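Capsid protein (Penaeus vannamei nodavirus, PDB 5YKZ) forms the shell of the virus particle, its P-domain pairing with a second copy to build the dimeric spikes on the surface. Local coordinates at the interface of chains A and B. Numbering follows the deposited sequence. Chains: chain A/B, Capsid protein.

The interface of chains A and B. Residues chain A 45-48, 50, 74; chain B 79-80.
A:Gln48 and B:Thr79 pair through their backbones as an antiparallel beta bridge between the two chains. B:Thr79 N gives a nearly straight bond to A:Gln48 O (2.7 Å, 173° at the hydrogen), and A:Gln48 N returns one to B:Thr79 O at 2.9 Å. One residue on, the hydroxyl of B:Thr80 takes over the acceptor role: A:Glu47 N donates to B:Thr80 OG1 at 2.9 Å. That OG1 lies beside its own backbone N (chi1 -65°), which turns the hydroxyl to the A:Glu47 amide. Behind the bridge, the amide of A:Gln48 folds back through a bent chain, and NE2 donates to A:Leu46 O from above the carbonyl plane, bracing the turn.

Two waters extend the polar contacts. One joins B:Thr79 OG1 to A:Phe50 N; the other links B:Thr80 OG1 with the carboxylate OE1 of A:Glu47, whose chain runs extended alongside the threonine.

B:Thr80 CG2 lies side by side with A:Leu46 CD1 at 3.8 Å. Most of the other apolar contact is made by B:Thr79. The A:Phe45 ring turns its edge to the B:Thr79 carbonyl, CD1 being 3.4 Å from B:Thr79 O, and beside it B:Thr79 CG2 meets A:Phe45 CE1 at 3.8 Å. B:Thr79 CB sits 4.0 Å from A:Phe50 CE2. The two rings meet edge to face, A:Phe50 CZ standing over the centre of A:Phe45, and A:Met74 CG covers one face of A:Phe50.

On chain A the patch spans the end of strand 38-46 and the residues just after it, with A:Met74 following strand 70-73; on chain B it begins strand 79-82. The two-fold axis of the spike dimer repeats it with the chains exchanged.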
loop_
_atom_site.group_PDB
_atom_site.type_symbol
_atom_site.label_atom_id
_atom_site.label_comp_id
_atom_site.label_asym_id
_atom_site.label_seq_id
_atom_site.Cartn_x
_atom_site.Cartn_y
_atom_site.Cartn_z
ATOM N N PHE A 45 -0.458 5.315 4.299
ATOM C CA PHE A 45 -0.652 6.471 5.131
ATOM C C PHE A 45 -0.855 6.023 6.527
ATOM O O PHE A 45 -1.234 4.870 6.817
ATOM C CB PHE A 45 -1.841 7.352 4.647
ATOM C CG PHE A 45 -3.148 6.642 4.520
ATOM C CD1 PHE A 45 -3.895 6.311 5.681
ATOM C CD2 PHE A 45 -3.594 6.229 3.294
ATOM C CE1 PHE A 45 -5.067 5.619 5.550
ATOM C CE2 PHE A 45 -4.789 5.562 3.225
ATOM C CZ PHE A 45 -5.517 5.226 4.331
ATOM N N LEU A 46 -0.660 6.953 7.483
ATOM C CA LEU A 46 -0.561 6.628 8.896
ATOM C C LEU A 46 -1.412 7.513 9.721
ATOM O O LEU A 46 -1.220 8.725 9.761
ATOM C CB LEU A 46 0.913 6.728 9.312
ATOM C CG LEU A 46 1.196 6.389 10.767
ATOM C CD1 LEU A 46 0.888 4.914 11.076
ATOM C CD2 LEU A 46 2.646 6.709 11.109
ATOM N N GLU A 47 -2.332 6.908 10.468
ATOM C CA GLU A 47 -3.078 7.614 11.548
ATOM C C GLU A 47 -3.737 8.877 11.080
ATOM O O GLU A 47 -3.646 9.927 11.742
ATOM C CB GLU A 47 -2.196 7.819 12.735
ATOM C CG GLU A 47 -1.781 6.486 13.347
ATOM C CD GLU A 47 -0.729 6.589 14.460
ATOM O OE1 GLU A 47 -0.483 5.517 15.064
ATOM O OE2 GLU A 47 -0.218 7.650 14.713
ATOM N N GLN A 48 -4.483 8.832 9.983
ATOM C CA GLN A 48 -5.108 10.015 9.427
ATOM C C GLN A 48 -6.555 10.078 9.811
ATOM O O GLN A 48 -7.262 9.070 9.960
ATOM C CB GLN A 48 -4.990 9.995 7.878
ATOM C CG GLN A 48 -3.629 10.095 7.356
ATOM C CD GLN A 48 -2.981 11.370 7.819
ATOM O OE1 GLN A 48 -3.510 12.471 7.544
ATOM N NE2 GLN A 48 -1.900 11.256 8.491
ATOM N N PHE A 50 -9.657 11.324 8.075
ATOM C CA PHE A 50 -10.193 11.770 6.818
ATOM C C PHE A 50 -11.549 12.412 6.954
ATOM O O PHE A 50 -12.101 12.925 5.964
ATOM C CB PHE A 50 -10.255 10.569 5.834
ATOM C CG PHE A 50 -8.907 10.037 5.428
ATOM C CD1 PHE A 50 -8.109 10.680 4.537
ATOM C CD2 PHE A 50 -8.458 8.794 5.911
ATOM C CE1 PHE A 50 -6.888 10.199 4.136
ATOM C CE2 PHE A 50 -7.249 8.288 5.493
ATOM C CZ PHE A 50 -6.467 8.994 4.625
ATOM N N MET A 74 -11.287 7.519 0.097
ATOM C CA MET A 74 -11.721 7.242 1.444
ATOM C C MET A 74 -13.237 7.356 1.572
ATOM O O MET A 74 -13.749 7.416 2.684
ATOM C CB MET A 74 -10.980 8.132 2.453
ATOM C CG MET A 74 -9.480 7.871 2.364
ATOM S SD MET A 74 -8.905 6.206 2.292
ATOM C CE MET A 74 -9.485 5.776 3.749
ATOM N N THR B 79 -7.098 6.469 10.827
ATOM C CA THR B 79 -7.097 5.411 9.745
ATOM C C THR B 79 -5.699 5.187 9.283
ATOM O O THR B 79 -4.960 6.153 8.955
ATOM C CB THR B 79 -7.933 5.912 8.602
ATOM O OG1 THR B 79 -9.207 6.400 9.034
ATOM C CG2 THR B 79 -8.164 4.797 7.627
ATOM N N THR B 80 -5.255 3.936 9.271
ATOM C CA THR B 80 -3.905 3.562 8.841
ATOM C C THR B 80 -3.963 2.481 7.783
ATOM O O THR B 80 -4.680 1.466 7.997
ATOM C CB THR B 80 -3.112 3.072 10.032
ATOM O OG1 THR B 80 -2.938 4.152 10.952
ATOM C CG2 THR B 80 -1.778 2.510 9.695
HETATM O O HOH W 1 -10.615 8.707 8.676
HETATM O O HOH W 2 -1.420 3.019 13.423
#